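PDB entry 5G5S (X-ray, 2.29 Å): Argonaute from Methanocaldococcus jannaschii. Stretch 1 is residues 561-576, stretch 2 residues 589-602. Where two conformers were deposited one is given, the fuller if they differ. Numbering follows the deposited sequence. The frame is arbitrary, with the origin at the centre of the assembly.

Stretch 1 561-576: DMENKNILFLRDGFIQ
Stretch 2 (589-602) ELNSNIEVISIRKN

Two neighbouring parallel strands illustrate how a sheet is laced by alternating backbone bonds and finished by side chains at its ends. In this Argonaute, strand 566-571 runs beside strand 593-600 with an angle of 21° between their directions, both in extended conformation (phi near -115°, psi near 130°). The register pairs Asn566 with Asn593 (CA to CA 4.7 Å), then residue by residue to Arg571 with Ser598 (CA to CA 5.2 Å); the widest pair is Leu570 CA to Ile597 CA, 5.5 Å, and the narrowest Leu568 CA to Glu595 CA, 4.6 Å.

In a parallel pair, every second residue of one strand bonds through both its N and its O to the residues flanking its partner; here these are Ile567, Phe569 and Arg571. Ile567 N donates to Asn593 O (2.9 Å) and Glu595 N to Ile567 O (2.8 Å); Phe569 N donates to Glu595 O (2.7 Å) and Ile597 N to Phe569 O (3.1 Å). The bond from Arg571 N to Ile597 O is weak at 3.3 Å, yet Ile599 N returns firmly to Arg571 O (2.8 Å). Asn593 N to Lys565 O (2.9 Å) opens the ladder.

Before it, Asn591, with positive phi (64°), leaves the helix ending at Leu590. Asn564 (55/35) is similarly turned, and its N donates to Leu590 O (3.1 Å). Ser592 OG (chi1 m) donates to Met562 O (2.7 Å) and accepts from Lys565 N (3.2 Å). Amides pair too: Asn591 ND2 with Asn564 OD1 and Asn593 ND2 with Asn566 OD1, each 2.8 Å; all four chi1 are t except Asn564, m.

Apolar packing divides between the faces. Ile567 CD1 meets Ile594 CD1 (3.8 Å), both chi1 m, and Phe569 CD1 (m) meets Ile594 CG2 (3.9 Å). On the other face Leu570 CD1 (m) touches Ile597 CG2 (t) at 3.7 Å.

Charge closes the far end: Asp572 OD2 (t) forms a salt bridge with Lys601 NZ (p) at 2.8 Å, while Asp572 OD1 lies over the Arg600 guanidinium, 4.0 Å from Arg600 NH1.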

# COMPACT_ATOMS: atom_id res chain seq x y z
N ASP A 561 -6.21 -16.09 -20.51
CA ASP A 561 -7.50 -16.75 -20.70
C ASP A 561 -8.31 -16.50 -19.44
O ASP A 561 -7.92 -16.89 -18.34
CB ASP A 561 -7.35 -18.26 -21.00
CG ASP A 561 -8.65 -19.04 -21.22
OD1 ASP A 561 -9.69 -18.40 -21.51
OD2 ASP A 561 -8.62 -20.29 -21.12
N MET A 562 -9.41 -15.79 -19.59
CA MET A 562 -10.24 -15.46 -18.45
C MET A 562 -11.67 -15.97 -18.48
O MET A 562 -12.50 -15.54 -17.69
CB MET A 562 -10.10 -14.00 -18.06
CG MET A 562 -8.93 -13.84 -17.12
SD MET A 562 -8.46 -12.17 -16.91
CE MET A 562 -9.75 -11.58 -15.80
N GLU A 563 -11.90 -16.95 -19.37
CA GLU A 563 -13.17 -17.63 -19.57
C GLU A 563 -13.18 -18.92 -18.78
O GLU A 563 -12.13 -19.58 -18.67
CB GLU A 563 -13.36 -17.95 -21.06
CG GLU A 563 -13.27 -16.73 -21.97
CD GLU A 563 -13.53 -16.96 -23.44
OE1 GLU A 563 -13.64 -18.13 -23.88
OE2 GLU A 563 -13.63 -15.95 -24.17
N ASN A 564 -14.38 -19.33 -18.27
CA ASN A 564 -14.61 -20.58 -17.52
C ASN A 564 -13.67 -20.69 -16.30
O ASN A 564 -13.22 -21.78 -15.93
CB ASN A 564 -14.50 -21.77 -18.47
CG ASN A 564 -15.14 -21.51 -19.82
OD1 ASN A 564 -16.30 -21.11 -19.92
ND2 ASN A 564 -14.38 -21.72 -20.88
N LYS A 565 -13.39 -19.53 -15.70
CA LYS A 565 -12.48 -19.37 -14.58
C LYS A 565 -13.19 -18.85 -13.34
O LYS A 565 -14.28 -18.30 -13.43
CB LYS A 565 -11.36 -18.37 -14.97
CG LYS A 565 -10.45 -18.80 -16.14
CD LYS A 565 -9.53 -19.98 -15.81
CE LYS A 565 -8.76 -20.48 -17.02
NZ LYS A 565 -7.67 -19.55 -17.40
N ASN A 566 -12.54 -19.04 -12.18
CA ASN A 566 -12.95 -18.52 -10.89
C ASN A 566 -11.82 -17.59 -10.50
O ASN A 566 -10.70 -18.04 -10.26
CB ASN A 566 -13.17 -19.63 -9.85
CG ASN A 566 -13.88 -19.12 -8.62
OD1 ASN A 566 -14.05 -17.91 -8.42
ND2 ASN A 566 -14.34 -20.02 -7.78
N ILE A 567 -12.08 -16.27 -10.57
CA ILE A 567 -11.10 -15.20 -10.36
C ILE A 567 -11.51 -14.30 -9.22
O ILE A 567 -12.65 -13.84 -9.17
CB ILE A 567 -10.87 -14.37 -11.68
CG1 ILE A 567 -10.43 -15.27 -12.86
CG2 ILE A 567 -9.86 -13.23 -11.49
CD1 ILE A 567 -10.83 -14.75 -14.20
N LEU A 568 -10.56 -14.03 -8.32
CA LEU A 568 -10.75 -13.14 -7.19
C LEU A 568 -9.87 -11.91 -7.38
O LEU A 568 -8.66 -12.06 -7.55
CB LEU A 568 -10.42 -13.87 -5.86
CG LEU A 568 -10.38 -13.00 -4.57
CD1 LEU A 568 -11.75 -12.48 -4.20
CD2 LEU A 568 -9.75 -13.75 -3.40
N PHE A 569 -10.47 -10.71 -7.40
CA PHE A 569 -9.74 -9.43 -7.51
C PHE A 569 -9.62 -8.76 -6.15
O PHE A 569 -10.58 -8.68 -5.38
CB PHE A 569 -10.39 -8.45 -8.49
CG PHE A 569 -10.19 -8.81 -9.94
CD1 PHE A 569 -11.12 -9.60 -10.62
CD2 PHE A 569 -9.10 -8.30 -10.66
CE1 PHE A 569 -10.95 -9.90 -11.97
CE2 PHE A 569 -8.93 -8.61 -12.01
CZ PHE A 569 -9.84 -9.43 -12.65
N LEU A 570 -8.42 -8.28 -5.87
CA LEU A 570 -8.08 -7.58 -4.64
C LEU A 570 -7.76 -6.14 -5.01
O LEU A 570 -6.90 -5.88 -5.87
CB LEU A 570 -6.84 -8.26 -4.04
CG LEU A 570 -6.96 -9.43 -3.05
CD1 LEU A 570 -8.16 -10.32 -3.29
CD2 LEU A 570 -5.69 -10.22 -2.98
N ARG A 571 -8.49 -5.20 -4.41
CA ARG A 571 -8.25 -3.78 -4.66
C ARG A 571 -8.42 -2.92 -3.41
O ARG A 571 -9.13 -3.29 -2.48
CB ARG A 571 -9.04 -3.24 -5.88
CG ARG A 571 -10.54 -3.53 -5.90
CD ARG A 571 -11.20 -3.05 -7.20
NE ARG A 571 -11.62 -1.65 -7.12
CZ ARG A 571 -12.12 -0.94 -8.13
NH1 ARG A 571 -12.25 -1.49 -9.33
NH2 ARG A 571 -12.47 0.33 -7.95
N ASP A 572 -7.68 -1.80 -3.36
CA ASP A 572 -7.76 -0.80 -2.31
C ASP A 572 -8.65 0.25 -2.92
O ASP A 572 -8.15 1.27 -3.42
CB ASP A 572 -6.38 -0.22 -1.97
CG ASP A 572 -6.28 0.42 -0.60
OD1 ASP A 572 -7.09 1.33 -0.30
OD2 ASP A 572 -5.38 0.01 0.18
N GLY A 573 -9.93 -0.06 -3.00
CA GLY A 573 -10.93 0.81 -3.61
C GLY A 573 -12.29 0.17 -3.73
O GLY A 573 -12.42 -1.06 -3.67
N PHE A 574 -13.32 1.00 -3.90
CA PHE A 574 -14.68 0.51 -4.04
C PHE A 574 -15.16 0.54 -5.46
O PHE A 574 -14.64 1.30 -6.28
CB PHE A 574 -15.64 1.22 -3.07
CG PHE A 574 -15.21 1.07 -1.63
CD1 PHE A 574 -15.34 -0.14 -0.97
CD2 PHE A 574 -14.63 2.14 -0.95
CE1 PHE A 574 -14.92 -0.29 0.36
CE2 PHE A 574 -14.22 1.99 0.38
CZ PHE A 574 -14.36 0.78 1.02
N ILE A 575 -16.11 -0.34 -5.77
CA ILE A 575 -16.72 -0.46 -7.10
C ILE A 575 -17.76 0.64 -7.22
O ILE A 575 -18.51 0.87 -6.27
CB ILE A 575 -17.32 -1.91 -7.26
CG1 ILE A 575 -16.21 -3.00 -7.33
CG2 ILE A 575 -18.34 -2.06 -8.38
CD1 ILE A 575 -15.24 -2.98 -8.55
N GLN A 576 -17.75 1.36 -8.36
CA GLN A 576 -18.74 2.41 -8.66
C GLN A 576 -20.01 1.69 -9.12
O GLN A 576 -19.92 0.55 -9.60
CB GLN A 576 -18.23 3.34 -9.77
CG GLN A 576 -18.49 4.84 -9.51
CD GLN A 576 -19.93 5.27 -9.68
OE1 GLN A 576 -20.68 5.41 -8.70
NE2 GLN A 576 -20.35 5.51 -10.92
N GLU A 589 -20.68 -13.22 -20.11
CA GLU A 589 -19.93 -13.23 -21.36
C GLU A 589 -18.71 -14.16 -21.26
O GLU A 589 -18.46 -14.91 -22.19
CB GLU A 589 -19.52 -11.80 -21.79
CG GLU A 589 -18.97 -11.70 -23.20
CD GLU A 589 -19.89 -12.17 -24.31
OE1 GLU A 589 -20.79 -11.39 -24.70
OE2 GLU A 589 -19.74 -13.33 -24.76
N LEU A 590 -17.98 -14.12 -20.12
CA LEU A 590 -16.81 -15.00 -19.89
C LEU A 590 -17.18 -16.40 -19.40
O LEU A 590 -16.37 -17.31 -19.58
CB LEU A 590 -15.83 -14.38 -18.89
CG LEU A 590 -15.08 -13.11 -19.26
CD1 LEU A 590 -14.40 -12.53 -18.02
CD2 LEU A 590 -14.04 -13.36 -20.35
N ASN A 591 -18.37 -16.57 -18.78
CA ASN A 591 -18.84 -17.82 -18.14
C ASN A 591 -17.89 -18.11 -16.96
O ASN A 591 -17.45 -19.24 -16.72
CB ASN A 591 -18.96 -19.00 -19.11
CG ASN A 591 -19.47 -20.26 -18.47
OD1 ASN A 591 -20.45 -20.24 -17.71
ND2 ASN A 591 -18.79 -21.38 -18.70
N SER A 592 -17.56 -17.02 -16.24
CA SER A 592 -16.62 -16.99 -15.14
C SER A 592 -17.24 -16.43 -13.91
O SER A 592 -18.13 -15.59 -13.99
CB SER A 592 -15.41 -16.13 -15.53
OG SER A 592 -14.64 -16.74 -16.55
N ASN A 593 -16.73 -16.87 -12.76
CA ASN A 593 -17.10 -16.34 -11.46
C ASN A 593 -16.07 -15.25 -11.15
O ASN A 593 -14.87 -15.52 -11.07
CB ASN A 593 -17.07 -17.44 -10.41
CG ASN A 593 -17.52 -17.00 -9.05
OD1 ASN A 593 -18.72 -16.92 -8.76
ND2 ASN A 593 -16.57 -16.77 -8.15
N ILE A 594 -16.53 -13.99 -11.09
CA ILE A 594 -15.67 -12.84 -10.82
C ILE A 594 -15.99 -12.32 -9.44
O ILE A 594 -17.12 -11.91 -9.16
CB ILE A 594 -15.76 -11.73 -11.91
CG1 ILE A 594 -15.56 -12.27 -13.36
CG2 ILE A 594 -14.82 -10.55 -11.59
CD1 ILE A 594 -14.16 -12.92 -13.73
N GLU A 595 -14.99 -12.35 -8.57
CA GLU A 595 -15.15 -11.84 -7.22
C GLU A 595 -14.24 -10.66 -6.97
O GLU A 595 -13.19 -10.54 -7.61
CB GLU A 595 -14.96 -12.94 -6.18
CG GLU A 595 -16.12 -13.92 -6.14
CD GLU A 595 -15.94 -15.08 -5.18
OE1 GLU A 595 -15.09 -14.97 -4.28
OE2 GLU A 595 -16.65 -16.10 -5.34
N VAL A 596 -14.68 -9.77 -6.09
CA VAL A 596 -13.96 -8.57 -5.69
C VAL A 596 -14.15 -8.31 -4.20
O VAL A 596 -15.25 -8.42 -3.66
CB VAL A 596 -14.20 -7.33 -6.62
CG1 VAL A 596 -15.63 -6.81 -6.54
CG2 VAL A 596 -13.19 -6.21 -6.33
N ILE A 597 -13.04 -8.03 -3.53
CA ILE A 597 -13.02 -7.67 -2.12
C ILE A 597 -12.15 -6.42 -2.00
O ILE A 597 -11.15 -6.28 -2.72
CB ILE A 597 -12.61 -8.86 -1.21
CG1 ILE A 597 -13.07 -8.62 0.27
CG2 ILE A 597 -11.10 -9.19 -1.34
CD1 ILE A 597 -13.04 -9.82 1.27
N SER A 598 -12.55 -5.49 -1.13
CA SER A 598 -11.82 -4.26 -0.88
C SER A 598 -10.88 -4.47 0.30
O SER A 598 -11.29 -4.97 1.35
CB SER A 598 -12.79 -3.11 -0.64
OG SER A 598 -12.12 -1.95 -0.16
N ILE A 599 -9.59 -4.17 0.10
CA ILE A 599 -8.57 -4.31 1.13
C ILE A 599 -8.01 -2.93 1.38
O ILE A 599 -7.40 -2.34 0.50
CB ILE A 599 -7.51 -5.38 0.74
CG1 ILE A 599 -8.17 -6.79 0.70
CG2 ILE A 599 -6.28 -5.35 1.69
CD1 ILE A 599 -7.42 -7.82 0.02
N ARG A 600 -8.31 -2.37 2.56
CA ARG A 600 -7.88 -1.02 2.91
C ARG A 600 -6.86 -1.00 4.06
O ARG A 600 -7.19 -1.30 5.21
CB ARG A 600 -9.08 -0.10 3.15
CG ARG A 600 -9.95 0.03 1.90
CD ARG A 600 -11.02 1.08 2.03
NE ARG A 600 -10.54 2.43 1.70
CZ ARG A 600 -10.56 2.96 0.49
NH1 ARG A 600 -11.02 2.27 -0.54
NH2 ARG A 600 -10.11 4.20 0.29
N LYS A 601 -5.61 -0.67 3.70
CA LYS A 601 -4.49 -0.56 4.63
C LYS A 601 -4.64 0.71 5.49
O LYS A 601 -4.23 0.74 6.64
CB LYS A 601 -3.13 -0.58 3.87
CG LYS A 601 -2.98 0.52 2.80
CD LYS A 601 -1.68 0.37 2.00
CE LYS A 601 -1.77 1.03 0.64
NZ LYS A 601 -2.62 0.26 -0.31
N ASN A 602 -5.28 1.74 4.93
CA ASN A 602 -5.52 3.02 5.59
C ASN A 602 -6.97 3.01 6.01
O ASN A 602 -7.85 3.00 5.16
CB ASN A 602 -5.21 4.20 4.63
CG ASN A 602 -3.79 4.18 4.07
OD1 ASN A 602 -2.80 4.01 4.80
ND2 ASN A 602 -3.67 4.37 2.76